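Local coordinates for uncharacterized hypothetical protein FTT_1539c (Francisella tularensis subsp. tularensis, PDB 4QVR) that is of unknown function, belongs to the DUF6844 family and carries a probable signal sequence, consistent with export from the cytoplasm, at residues A[149-154]-A[404-409]; A[243-248]-A[370-375]; A[424-429]-A[442-447]; A[316-321]-A[330-335]; A[95-100]-A[257-262]. All coordinates share one frame; numbering follows the deposited sequence. Where two conformers were deposited one is given.

In the fold
Two antiparallel sheets and a set of helices carry the five contacts. Contacts 3 and 4 are hairpins of one four-stranded sheet, their centres about 9 Å apart, joined because strands 328-337 and 440-448 are neighbours in it. Contact 5 sets helix 94-108 on strand 251-261, the outermost of three strands in the other sheet. Contacts 1 and 2, with centres about 12 Å apart, touch through Ile154 and Phe245 and gather helices 134-159, 224-246 and 402-415. Along the chain, contact 4 is nested inside contact 2 and contact 2 inside contact 1, contacts 1 and 5 cross, and contact 3 closes last, so distant parts of the sequence build one interlocked fold.

Contact 1 (A[149-154]-A[404-409]); sequences AQAEYI and DIEKTL
Ile405, the first residue of 404-409 to reach helix 149-154, meets it with both branches. Its CG2 lies 3.8 Å from Ala151 CB, while CD1 reaches past the small alanine to Ile154 CG2, 3.7 Å away, and also touches the carbonyl O of Ala151. With CG1 anti to the carbonyl carbon (chi1 -64°) and the chain extended beyond it, CD1 is carried across to the isoleucine, and the two branched side chains pass at a slant. Glu406 follows and contributes its aliphatic root: CB stands 3.9 Å from Ala151 CB. This is where the backbones come nearest, Ala151 CA to Glu406 CA 5.3 Å, and a methyl side chain suits such a close passage. Leu409 closes the row one turn after Ile405, its CD2 set 3.8 Å from Gln150 OE1 and also against Gln150 CB, the two chains crossing nearly at right angles. Tyr413 OH hydrogen-bonds the buried Gln150 OE1, and Leu409 CD2 makes only a van der Waals contact with it. The axes of 149-154 and 404-409 approach to 8.5 Å, with 127° between their N-to-C directions. Phe245 of helix 224-246 packs on both Ile154 and Leu409, while Thr408 touches helix 374-385 and Gln150 lies on Leu251 of strand 251-261.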
# COMPACT_ATOMS: atom_id res chain seq x y z
N ALA A 149 -4.05 5.19 0.85
CA ALA A 149 -2.92 5.62 1.66
C ALA A 149 -1.83 6.15 0.76
O ALA A 149 -1.24 7.18 1.05
CB ALA A 149 -2.40 4.47 2.52
N GLN A 150 -1.57 5.47 -0.35
CA GLN A 150 -0.54 5.95 -1.28
C GLN A 150 -0.86 7.30 -1.85
O GLN A 150 0.01 8.18 -1.97
CB GLN A 150 -0.34 4.99 -2.43
CG GLN A 150 0.35 3.71 -2.00
CD GLN A 150 0.46 2.66 -3.10
OE1 GLN A 150 -0.17 2.74 -4.14
NE2 GLN A 150 1.24 1.65 -2.83
N ALA A 151 -2.12 7.50 -2.16
CA ALA A 151 -2.55 8.74 -2.79
C ALA A 151 -2.49 9.90 -1.82
O ALA A 151 -2.14 11.03 -2.20
CB ALA A 151 -3.96 8.56 -3.38
N GLU A 152 -2.81 9.64 -0.55
CA GLU A 152 -2.75 10.68 0.48
C GLU A 152 -1.32 11.11 0.79
O GLU A 152 -1.07 12.29 1.04
CB GLU A 152 -3.51 10.24 1.73
CG GLU A 152 -5.01 10.17 1.42
CD GLU A 152 -5.88 9.80 2.59
OE1 GLU A 152 -5.35 9.35 3.63
OE2 GLU A 152 -7.12 9.95 2.45
N TYR A 153 -0.40 10.16 0.76
CA TYR A 153 1.02 10.45 0.92
C TYR A 153 1.48 11.36 -0.22
O TYR A 153 2.10 12.37 0.01
CB TYR A 153 1.87 9.17 0.96
CG TYR A 153 3.34 9.46 0.82
CD1 TYR A 153 4.07 9.99 1.87
CD2 TYR A 153 4.00 9.20 -0.36
CE1 TYR A 153 5.43 10.28 1.74
CE2 TYR A 153 5.35 9.49 -0.50
CZ TYR A 153 6.05 10.04 0.55
OH TYR A 153 7.40 10.33 0.38
N ILE A 154 1.15 11.02 -1.47
CA ILE A 154 1.54 11.85 -2.60
C ILE A 154 0.96 13.26 -2.50
O ILE A 154 1.67 14.25 -2.72
CB ILE A 154 1.14 11.18 -3.93
CG1 ILE A 154 1.99 9.92 -4.12
CG2 ILE A 154 1.36 12.13 -5.11
CD1 ILE A 154 1.53 9.03 -5.25
N ASP A 404 -8.19 12.43 -6.93
CA ASP A 404 -7.75 12.47 -8.32
C ASP A 404 -6.53 11.53 -8.53
O ASP A 404 -6.45 10.81 -9.52
CB ASP A 404 -7.38 13.90 -8.72
CG ASP A 404 -8.58 14.85 -8.67
OD1 ASP A 404 -9.72 14.41 -8.97
OD2 ASP A 404 -8.39 16.03 -8.32
N ILE A 405 -5.61 11.54 -7.57
CA ILE A 405 -4.40 10.73 -7.65
C ILE A 405 -4.74 9.27 -7.57
O ILE A 405 -4.13 8.44 -8.24
CB ILE A 405 -3.44 11.07 -6.49
CG1 ILE A 405 -2.97 12.52 -6.63
CG2 ILE A 405 -2.26 10.10 -6.43
CD1 ILE A 405 -2.23 13.06 -5.43
N GLU A 406 -5.73 8.97 -6.76
CA GLU A 406 -6.18 7.62 -6.47
C GLU A 406 -6.70 6.87 -7.72
O GLU A 406 -6.34 5.70 -7.96
CB GLU A 406 -7.23 7.75 -5.35
CG GLU A 406 -7.68 6.49 -4.64
CD GLU A 406 -8.55 6.80 -3.41
OE1 GLU A 406 -9.17 5.88 -2.85
OE2 GLU A 406 -8.61 7.98 -2.98
N LYS A 407 -7.53 7.51 -8.53
CA LYS A 407 -8.05 6.85 -9.73
C LYS A 407 -6.92 6.67 -10.75
O LYS A 407 -6.77 5.60 -11.34
CB LYS A 407 -9.21 7.63 -10.35
CG LYS A 407 -9.97 6.80 -11.37
CD LYS A 407 -11.21 7.50 -11.88
CE LYS A 407 -11.99 6.60 -12.83
NZ LYS A 407 -13.18 7.28 -13.43
N THR A 408 -6.12 7.71 -10.94
CA THR A 408 -4.98 7.63 -11.85
C THR A 408 -4.03 6.50 -11.45
O THR A 408 -3.52 5.80 -12.28
CB THR A 408 -4.18 8.94 -11.80
OG1 THR A 408 -5.07 10.05 -11.97
CG2 THR A 408 -3.13 8.97 -12.87
N LEU A 409 -3.84 6.34 -10.16
CA LEU A 409 -2.95 5.31 -9.65
C LEU A 409 -3.61 3.94 -9.81
O LEU A 409 -2.97 2.96 -10.22
CB LEU A 409 -2.64 5.65 -8.19
CG LEU A 409 -1.49 5.02 -7.45
CD1 LEU A 409 -0.17 5.17 -8.19
CD2 LEU A 409 -1.45 5.72 -6.10

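Contact 2 (A[243-248]-A[370-375]); sequences TGFGNL and GQMSTQ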
# COMPACT_ATOMS: atom_id res chain seq x y z
N THR A 243 8.13 13.77 -7.47
CA THR A 243 8.84 13.42 -6.28
C THR A 243 7.99 12.43 -5.48
O THR A 243 8.49 11.41 -5.03
CB THR A 243 9.20 14.68 -5.48
OG1 THR A 243 10.11 15.47 -6.26
CG2 THR A 243 9.85 14.32 -4.15
N GLY A 244 6.69 12.74 -5.36
CA GLY A 244 5.74 11.89 -4.70
C GLY A 244 5.60 10.48 -5.26
O GLY A 244 5.59 9.52 -4.50
N PHE A 245 5.47 10.35 -6.58
CA PHE A 245 5.38 9.02 -7.19
C PHE A 245 6.70 8.27 -7.05
O PHE A 245 6.70 7.06 -6.82
CB PHE A 245 5.00 9.08 -8.67
CG PHE A 245 3.58 9.45 -8.91
CD1 PHE A 245 2.57 8.56 -8.64
CD2 PHE A 245 3.25 10.68 -9.43
CE1 PHE A 245 1.25 8.88 -8.88
CE2 PHE A 245 1.93 11.01 -9.67
CZ PHE A 245 0.93 10.11 -9.38
N GLY A 246 7.82 8.98 -7.18
CA GLY A 246 9.14 8.35 -7.04
C GLY A 246 9.38 7.77 -5.63
O GLY A 246 10.04 6.75 -5.47
N ASN A 247 8.82 8.41 -4.61
CA ASN A 247 8.98 7.96 -3.23
C ASN A 247 8.10 6.80 -2.81
O ASN A 247 8.25 6.30 -1.70
CB ASN A 247 8.68 9.11 -2.28
CG ASN A 247 9.67 10.24 -2.40
OD1 ASN A 247 10.63 10.15 -3.13
ND2 ASN A 247 9.43 11.31 -1.66
N LEU A 248 7.15 6.38 -3.65
CA LEU A 248 6.26 5.28 -3.27
C LEU A 248 6.99 4.05 -2.86
O LEU A 248 6.52 3.31 -2.02
CB LEU A 248 5.28 4.90 -4.38
CG LEU A 248 4.09 5.82 -4.56
CD1 LEU A 248 3.17 5.26 -5.63
CD2 LEU A 248 3.37 6.00 -3.24
N GLY A 370 4.57 -0.42 -8.17
CA GLY A 370 4.69 0.86 -7.44
C GLY A 370 6.08 1.47 -7.43
O GLY A 370 6.26 2.64 -7.15
N GLN A 371 7.07 0.64 -7.74
CA GLN A 371 8.47 1.05 -7.79
C GLN A 371 8.76 1.37 -9.23
O GLN A 371 9.56 0.71 -9.87
CB GLN A 371 9.33 -0.10 -7.27
CG GLN A 371 8.90 -0.53 -5.87
CD GLN A 371 9.73 -1.67 -5.30
OE1 GLN A 371 10.53 -2.28 -5.99
NE2 GLN A 371 9.52 -1.95 -4.02
N MSE A 372 8.08 2.39 -9.73
CA MSE A 372 8.18 2.79 -11.14
C MSE A 372 9.37 3.63 -11.49
O MSE A 372 9.96 4.30 -10.64
CB MSE A 372 6.96 3.63 -11.47
CG MSE A 372 6.98 4.98 -10.76
SE MSE A 372 5.18 5.74 -10.92
CE MSE A 372 4.30 4.78 -9.45
N SER A 373 9.68 3.65 -12.78
CA SER A 373 10.81 4.44 -13.27
C SER A 373 10.50 5.92 -13.10
O SER A 373 9.35 6.31 -12.87
CB SER A 373 11.08 4.16 -14.75
OG SER A 373 9.96 4.51 -15.54
N THR A 374 11.54 6.74 -13.23
CA THR A 374 11.41 8.19 -13.13
C THR A 374 10.55 8.74 -14.28
O THR A 374 9.79 9.70 -14.10
CB THR A 374 12.78 8.85 -13.16
OG1 THR A 374 13.52 8.29 -14.25
CG2 THR A 374 13.52 8.56 -11.87
N GLN A 375 10.64 8.11 -15.44
CA GLN A 375 9.87 8.55 -16.59
C GLN A 375 8.39 8.19 -16.38
O GLN A 375 7.51 8.97 -16.72
CB GLN A 375 10.42 7.94 -17.89
CG GLN A 375 10.18 8.82 -19.12
CD GLN A 375 8.71 9.08 -19.40
OE1 GLN A 375 7.93 8.14 -19.57
NE2 GLN A 375 8.34 10.36 -19.48
O HOH W 1 7.87 4.70 -6.65
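Met372, a selenomethionine, makes a Met-aromatic contact with Phe245 where the end of helix 224-246 meets the turn leading into helix 374-385. From CB its chain runs to CG, which stands between the backbone N and the carbonyl carbon (chi1 69°), and the first contact comes at SE. This atom lies 4.0 Å from Phe245 CB and 5.3 Å from the ring centroid, 51° off the ring normal, so it approaches the aromatic obliquely. A bend at chi3 (82°) carries the terminal CE on to Leu248 CD1 at 4.0 Å. A long, flexible, polarisable side chain suits this place, for it reaches Phe245 with SE and Leu248 with CE. Tyr412 of helix 402-415 also packs on Met372, and the Phe245 ring continues into Ala377, Met380 and Ile384 of helix 374-385. Leu248 CB rests against the carbonyl oxygen of Gly370, with CB to O 3.7 Å. Just past it, Gln371 centres an inverse gamma turn, and Ser373 caps the next helix through the N of Glu376. Between the two backbones a water lies 2.6 Å from Phe245 O and 2.7 Å from Gly370 O, placed to bridge them.

Contact 3 (A[424-429]-A[442-447]); sequences LKTVKR and YGVVLK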
# COMPACT_ATOMS: atom_id res chain seq x y z
N LEU A 424 9.56 -17.91 -5.17
CA LEU A 424 8.59 -17.61 -4.14
C LEU A 424 8.46 -18.80 -3.25
O LEU A 424 7.95 -19.83 -3.69
CB LEU A 424 7.23 -17.32 -4.76
CG LEU A 424 7.10 -16.03 -5.54
CD1 LEU A 424 5.68 -15.93 -6.06
CD2 LEU A 424 7.44 -14.84 -4.64
N LYS A 425 8.91 -18.69 -2.01
CA LYS A 425 8.76 -19.81 -1.10
C LYS A 425 7.69 -19.54 -0.05
O LYS A 425 7.57 -18.44 0.50
CB LYS A 425 10.09 -20.26 -0.48
CG LYS A 425 10.77 -19.29 0.46
CD LYS A 425 12.00 -19.96 1.07
CE LYS A 425 12.77 -19.03 1.99
NZ LYS A 425 13.96 -19.67 2.60
N THR A 426 6.88 -20.56 0.20
CA THR A 426 5.85 -20.48 1.19
C THR A 426 6.52 -20.67 2.53
O THR A 426 7.22 -21.65 2.72
CB THR A 426 4.84 -21.60 0.96
OG1 THR A 426 4.29 -21.45 -0.35
CG2 THR A 426 3.71 -21.58 2.01
N VAL A 427 6.33 -19.73 3.46
CA VAL A 427 6.95 -19.90 4.77
C VAL A 427 5.94 -20.12 5.87
O VAL A 427 6.32 -20.34 7.02
CB VAL A 427 7.88 -18.74 5.16
CG1 VAL A 427 9.05 -18.66 4.19
CG2 VAL A 427 7.12 -17.44 5.25
N LYS A 428 4.66 -20.11 5.53
CA LYS A 428 3.64 -20.31 6.53
C LYS A 428 2.33 -20.64 5.85
O LYS A 428 2.03 -20.13 4.78
CB LYS A 428 3.48 -19.03 7.37
CG LYS A 428 2.46 -19.06 8.49
CD LYS A 428 2.83 -19.98 9.63
CE LYS A 428 1.81 -19.85 10.76
NZ LYS A 428 2.07 -20.85 11.84
N ARG A 429 1.57 -21.52 6.47
CA ARG A 429 0.25 -21.91 5.99
C ARG A 429 -0.58 -22.00 7.26
O ARG A 429 -0.06 -22.35 8.31
CB ARG A 429 0.32 -23.25 5.26
CG ARG A 429 1.15 -23.18 3.98
CD ARG A 429 1.84 -24.50 3.66
NE ARG A 429 0.96 -25.54 3.17
CZ ARG A 429 0.81 -25.87 1.88
NH1 ARG A 429 -0.01 -26.85 1.54
NH2 ARG A 429 1.49 -25.21 0.93
N TYR A 442 -8.20 -20.15 4.48
CA TYR A 442 -6.86 -20.66 4.40
C TYR A 442 -5.97 -19.49 4.12
O TYR A 442 -6.41 -18.48 3.56
CB TYR A 442 -6.76 -21.66 3.26
CG TYR A 442 -7.65 -22.86 3.45
CD1 TYR A 442 -7.20 -23.97 4.13
CD2 TYR A 442 -8.96 -22.85 2.98
CE1 TYR A 442 -8.02 -25.07 4.32
CE2 TYR A 442 -9.79 -23.93 3.16
CZ TYR A 442 -9.32 -25.04 3.83
OH TYR A 442 -10.15 -26.11 4.01
N GLY A 443 -4.71 -19.60 4.48
CA GLY A 443 -3.80 -18.52 4.23
C GLY A 443 -2.39 -18.99 4.04
O GLY A 443 -2.04 -20.12 4.42
N VAL A 444 -1.59 -18.13 3.42
CA VAL A 444 -0.18 -18.40 3.20
C VAL A 444 0.60 -17.12 3.43
O VAL A 444 0.03 -16.00 3.40
CB VAL A 444 0.13 -18.87 1.76
CG1 VAL A 444 -0.51 -20.22 1.47
CG2 VAL A 444 -0.33 -17.85 0.74
N VAL A 445 1.89 -17.30 3.68
CA VAL A 445 2.84 -16.21 3.78
C VAL A 445 3.94 -16.62 2.84
O VAL A 445 4.59 -17.67 3.04
CB VAL A 445 3.42 -16.03 5.18
CG1 VAL A 445 4.38 -14.84 5.16
CG2 VAL A 445 2.32 -15.81 6.21
N LEU A 446 4.14 -15.82 1.81
CA LEU A 446 5.15 -16.11 0.82
C LEU A 446 6.32 -15.20 1.08
O LEU A 446 6.15 -14.09 1.58
CB LEU A 446 4.60 -15.91 -0.60
CG LEU A 446 3.40 -16.77 -1.05
CD1 LEU A 446 3.15 -16.59 -2.54
CD2 LEU A 446 3.60 -18.24 -0.76
N LYS A 447 7.51 -15.69 0.76
CA LYS A 447 8.74 -14.92 0.91
C LYS A 447 9.39 -14.80 -0.46
O LYS A 447 9.60 -15.80 -1.15
CB LYS A 447 9.72 -15.61 1.86
CG LYS A 447 11.02 -14.83 2.05
CD LYS A 447 12.11 -15.70 2.64
CE LYS A 447 13.43 -14.95 2.70
NZ LYS A 447 14.58 -15.81 3.10
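Val427 and Lys428 both face Val445, and this doubled position is the tight part of the contact. Val445 O receives Val427 N at 2.7 Å, nearly in line with its C=O bond, while its bond from Lys428 N is long and weak. Val445 N in turn donates to Lys428 O at 3.0 Å. Among the side chains, Val445 CG1 touches Val427 CG2, and Val445 CG2 lies 3.6 Å from Lys428 CB, so Val445 is gripped from two successive residues. On the same face Val445 also rests on Leu331 and Tyr333 of strand 328-337. The other face is apolar at Val444 and Leu446, which lie on helix 349-370; Leu446 CD2 comes to 3.3 Å from Thr426 OG1. Toward the solvent, Lys425 and Lys447 form a regular hydrogen-bonded pair and run their extended chains side by side. Their methylenes are still close, Lys425 CE to Lys447 CD 3.5 Å, but the like-charged ends diverge little, with Lys425 NZ 3.9 Å from Lys447 NZ. That proximity probably costs some energy, although Asp449 offers Lys447 a long, weak ion pair. Val427 and Lys428 opposite Val445 form a classic beta bulge in the antiparallel hairpin 424-433/440-448, at the outer edge of the four-stranded sheet.

Contact 4 (A[316-321]-A[330-335]); sequences YGIRVG and ILAYGQ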
# COMPACT_ATOMS: atom_id res chain seq x y z
N TYR A 316 -2.76 -8.38 5.72
CA TYR A 316 -2.91 -8.15 4.30
C TYR A 316 -1.68 -7.38 3.76
O TYR A 316 -0.97 -6.68 4.52
CB TYR A 316 -4.19 -7.35 4.07
CG TYR A 316 -5.43 -8.18 4.20
CD1 TYR A 316 -5.97 -8.44 5.44
CD2 TYR A 316 -6.05 -8.72 3.09
CE1 TYR A 316 -7.11 -9.23 5.57
CE2 TYR A 316 -7.18 -9.51 3.22
CZ TYR A 316 -7.70 -9.76 4.46
OH TYR A 316 -8.81 -10.55 4.61
N GLY A 317 -1.43 -7.52 2.46
CA GLY A 317 -0.35 -6.80 1.83
C GLY A 317 1.00 -7.42 1.96
O GLY A 317 1.12 -8.64 2.16
N ILE A 318 2.03 -6.59 1.82
CA ILE A 318 3.41 -7.02 1.92
C ILE A 318 4.09 -6.38 3.12
O ILE A 318 3.60 -5.37 3.67
CB ILE A 318 4.20 -6.68 0.63
CG1 ILE A 318 4.47 -5.18 0.49
CG2 ILE A 318 3.44 -7.16 -0.58
CD1 ILE A 318 5.64 -4.70 1.33
N ARG A 319 5.19 -6.98 3.55
CA ARG A 319 5.99 -6.46 4.66
C ARG A 319 7.44 -6.68 4.33
O ARG A 319 7.77 -7.62 3.62
CB ARG A 319 5.72 -7.22 5.98
CG ARG A 319 4.31 -7.18 6.52
CD ARG A 319 3.88 -5.80 7.01
NE ARG A 319 2.53 -5.93 7.52
CZ ARG A 319 1.44 -5.87 6.78
NH1 ARG A 319 1.49 -5.60 5.49
NH2 ARG A 319 0.27 -6.07 7.37
N VAL A 320 8.30 -5.84 4.86
CA VAL A 320 9.71 -6.03 4.69
C VAL A 320 10.26 -6.44 6.03
O VAL A 320 9.93 -5.87 7.06
CB VAL A 320 10.44 -4.77 4.21
CG1 VAL A 320 11.94 -5.00 4.20
CG2 VAL A 320 9.97 -4.39 2.81
N GLY A 321 11.10 -7.47 6.00
CA GLY A 321 11.76 -7.95 7.19
C GLY A 321 13.22 -8.20 6.87
O GLY A 321 13.66 -8.02 5.72
N ILE A 330 10.97 -9.94 1.52
CA ILE A 330 9.63 -9.41 1.46
C ILE A 330 8.63 -10.52 1.70
O ILE A 330 8.70 -11.56 1.07
CB ILE A 330 9.41 -8.78 0.09
CG1 ILE A 330 10.41 -7.62 -0.07
CG2 ILE A 330 7.97 -8.29 -0.05
CD1 ILE A 330 10.67 -7.21 -1.49
N LEU A 331 7.71 -10.29 2.63
CA LEU A 331 6.67 -11.25 2.92
C LEU A 331 5.42 -10.73 2.27
O LEU A 331 5.23 -9.53 2.16
CB LEU A 331 6.44 -11.38 4.41
CG LEU A 331 7.64 -11.79 5.23
CD1 LEU A 331 7.20 -11.96 6.68
CD2 LEU A 331 8.21 -13.08 4.70
N ALA A 332 4.58 -11.65 1.80
CA ALA A 332 3.33 -11.32 1.17
C ALA A 332 2.29 -12.25 1.74
O ALA A 332 2.47 -13.48 1.73
CB ALA A 332 3.41 -11.53 -0.32
N TYR A 333 1.20 -11.66 2.24
CA TYR A 333 0.09 -12.42 2.81
C TYR A 333 -0.98 -12.68 1.80
O TYR A 333 -1.19 -11.89 0.90
CB TYR A 333 -0.53 -11.62 3.93
CG TYR A 333 0.43 -11.29 5.05
CD1 TYR A 333 0.80 -12.26 5.98
CD2 TYR A 333 0.94 -10.01 5.21
CE1 TYR A 333 1.67 -11.96 7.02
CE2 TYR A 333 1.79 -9.69 6.27
CZ TYR A 333 2.16 -10.68 7.16
OH TYR A 333 3.01 -10.39 8.20
N GLY A 334 -1.71 -13.77 1.97
CA GLY A 334 -2.79 -14.11 1.06
C GLY A 334 -3.74 -15.06 1.73
O GLY A 334 -3.35 -15.82 2.59
N GLN A 335 -5.00 -15.01 1.33
CA GLN A 335 -6.02 -15.87 1.90
C GLN A 335 -6.88 -16.44 0.80
O GLN A 335 -6.98 -15.85 -0.27
CB GLN A 335 -6.90 -15.09 2.88
CG GLN A 335 -6.09 -14.50 4.00
CD GLN A 335 -6.89 -13.71 5.01
OE1 GLN A 335 -8.11 -13.74 5.04
NE2 GLN A 335 -6.18 -13.01 5.87
O HOH W 2 -9.16 -11.82 6.73
O HOH W 3 -3.41 -9.54 1.25
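Arg319 and Leu331 form an antiparallel hydrogen-bonded pair, Arg319 N to Leu331 O 2.9 Å and Leu331 N to Arg319 O 2.8 Å, and the straight bond from Tyr333 N to Gly317 O (177° at the hydrogen) extends the ladder. Gly317 adopts positive phi (83°), where a side chain would jam against the preceding carbonyl, which explains the glycine. Ile318, Val320, Ile330 and Ala332 share one face, with Ile318 CB 4.2 Å from Ile330 CG2, and Ile318, Ile330 and Ala332 touch helix 349-370. On the face of Arg319 and Leu331, the Arg319 chain bends at chi2 and brings one face of its guanidinium to the Tyr333 ring. Ring atom CE2 of Tyr333 sits 3.9 Å above the guanidinium centre, with the two planes 66° apart, while Arg319 CG meets the ring at its edge. Arg319 NH1 is held by two carbonyls, Tyr316 O at 2.9 Å and, in the guanidinium plane, Ile318 O at 2.8 Å. This grip should fix the group's rotation and satisfy its buried N-H groups in part. Tyr333 OH bonds Tyr304 OH. Tyr316 and Gln335 cross nearly at right angles, joined by a water that accepts from Tyr316 OH and donates to Gln335 OE1, while Gln335 NE2 bonds Met313 O. Strand 318-322, outermost in the four-stranded sheet within this chain, pairs with 328-337 in a beta hairpin.

Contact 5 (A[95-100]-A[257-262]); sequences EEILND and FVVEKD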
# COMPACT_ATOMS: atom_id res chain seq x y z
N GLU A 95 -15.70 2.29 10.20
CA GLU A 95 -14.70 3.31 9.99
C GLU A 95 -14.15 3.89 11.32
O GLU A 95 -13.00 4.23 11.42
CB GLU A 95 -15.30 4.41 9.12
CG GLU A 95 -14.30 5.43 8.63
CD GLU A 95 -14.80 6.25 7.45
OE1 GLU A 95 -16.01 6.61 7.42
OE2 GLU A 95 -13.97 6.53 6.56
N GLU A 96 -15.03 4.03 12.31
CA GLU A 96 -14.66 4.54 13.62
C GLU A 96 -13.87 3.49 14.40
O GLU A 96 -12.93 3.83 15.10
CB GLU A 96 -15.92 4.98 14.36
CG GLU A 96 -16.60 6.19 13.71
CD GLU A 96 -18.07 6.38 14.16
OE1 GLU A 96 -18.72 5.38 14.51
OE2 GLU A 96 -18.58 7.53 14.12
N ILE A 97 -14.24 2.22 14.27
CA ILE A 97 -13.51 1.16 14.94
C ILE A 97 -12.10 1.15 14.39
O ILE A 97 -11.13 1.22 15.15
CB ILE A 97 -14.15 -0.19 14.70
CG1 ILE A 97 -15.54 -0.27 15.35
CG2 ILE A 97 -13.29 -1.30 15.28
CD1 ILE A 97 -16.38 -1.43 14.86
N LEU A 98 -11.96 1.13 13.07
CA LEU A 98 -10.64 1.10 12.44
C LEU A 98 -9.76 2.34 12.74
O LEU A 98 -8.55 2.21 12.96
CB LEU A 98 -10.77 0.89 10.95
CG LEU A 98 -11.21 -0.51 10.56
CD1 LEU A 98 -11.48 -0.57 9.09
CD2 LEU A 98 -10.14 -1.51 10.92
N ASN A 99 -10.35 3.54 12.67
CA ASN A 99 -9.62 4.74 13.02
C ASN A 99 -9.13 4.67 14.46
O ASN A 99 -8.01 5.08 14.74
CB ASN A 99 -10.48 6.00 12.82
CG ASN A 99 -10.61 6.38 11.35
OD1 ASN A 99 -11.70 6.66 10.88
ND2 ASN A 99 -9.48 6.35 10.61
N ASP A 100 -9.96 4.18 15.38
CA ASP A 100 -9.54 4.09 16.78
C ASP A 100 -8.38 3.14 16.94
O ASP A 100 -7.37 3.50 17.54
CB ASP A 100 -10.67 3.68 17.70
CG ASP A 100 -11.72 4.76 17.88
OD1 ASP A 100 -11.46 5.95 17.57
OD2 ASP A 100 -12.83 4.42 18.36
N PHE A 257 -5.46 -4.15 9.68
CA PHE A 257 -6.53 -4.55 10.59
C PHE A 257 -7.81 -4.84 9.81
O PHE A 257 -8.07 -4.18 8.79
CB PHE A 257 -6.90 -3.41 11.56
CG PHE A 257 -5.78 -2.99 12.46
CD1 PHE A 257 -5.59 -3.61 13.68
CD2 PHE A 257 -4.97 -1.93 12.11
CE1 PHE A 257 -4.56 -3.22 14.52
CE2 PHE A 257 -3.95 -1.54 12.94
CZ PHE A 257 -3.75 -2.18 14.14
N VAL A 258 -8.61 -5.78 10.28
CA VAL A 258 -9.85 -6.12 9.58
C VAL A 258 -11.04 -6.05 10.53
O VAL A 258 -10.93 -6.43 11.68
CB VAL A 258 -9.81 -7.52 8.93
CG1 VAL A 258 -9.60 -8.62 9.95
CG2 VAL A 258 -11.09 -7.77 8.15
N VAL A 259 -12.15 -5.53 10.03
CA VAL A 259 -13.38 -5.47 10.78
C VAL A 259 -14.57 -5.86 9.88
O VAL A 259 -14.64 -5.45 8.72
CB VAL A 259 -13.67 -4.05 11.34
CG1 VAL A 259 -14.97 -4.04 12.14
CG2 VAL A 259 -12.57 -3.58 12.23
N GLU A 260 -15.49 -6.64 10.41
CA GLU A 260 -16.72 -6.97 9.70
C GLU A 260 -17.89 -6.30 10.41
O GLU A 260 -18.11 -6.50 11.62
CB GLU A 260 -16.97 -8.46 9.62
CG GLU A 260 -15.91 -9.25 8.89
CD GLU A 260 -16.29 -10.72 8.78
OE1 GLU A 260 -17.30 -11.03 8.10
OE2 GLU A 260 -15.57 -11.55 9.37
N LYS A 261 -18.60 -5.46 9.67
CA LYS A 261 -19.80 -4.81 10.17
C LYS A 261 -20.77 -4.43 9.08
O LYS A 261 -20.37 -4.08 7.99
CB LYS A 261 -19.52 -3.58 11.05
CG LYS A 261 -19.53 -3.93 12.53
CD LYS A 261 -19.82 -2.74 13.43
CE LYS A 261 -19.99 -3.22 14.87
NZ LYS A 261 -20.30 -2.14 15.86
N ASP A 262 -22.04 -4.56 9.40
CA ASP A 262 -23.11 -4.16 8.52
C ASP A 262 -23.00 -4.70 7.11
O ASP A 262 -23.11 -3.95 6.15
CB ASP A 262 -23.15 -2.62 8.50
CG ASP A 262 -23.41 -2.04 9.89
OD1 ASP A 262 -24.46 -2.40 10.51
OD2 ASP A 262 -22.58 -1.22 10.36
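Helix 94-108 packs along strand 251-261, the outermost of the three strands in its antiparallel sheet, and residues 95-100 meet 257-262 through Ile97 and Leu98. The two segments run nearly antiparallel, 159° between their directions, and their axes approach to 9.0 Å. Val259 is the centre. Its CG2, anti to the carbonyl carbon, is met by both helix residues, lying 3.9 Å from Ile97 CG2 and 3.5 Å from Leu98 CD2, the latter a tight pair. Leu98 keeps CG beside its backbone N (chi1 -71°) and extends to CD2, which slides past the valine in the opposite direction and also touches Phe257 CB at 3.8 Å. Only the root of the phenylalanine takes part. At the other end Ile97 CD1 lies 3.9 Å from Lys261 CD, its chain crossing the extended lysine at about a right angle, so the lysine's methylenes pack as hydrocarbon. Alternate strand residues Phe257, Val259 and Lys261 face the helix, whereas Val258, whose backbone bonds Val84, turns its side chain away toward Tyr134 of helix 134-159. Leu98 reaches further into the sheet, to Ile122 and Ala266. With no hydrogen bond crossing between the two segments, their cohesion comes from van der Waals packing of aliphatic groups, including the lysine methylenes and the phenylalanine CB, while Lys261 NZ is hydrogen-bonded to Arg92 O.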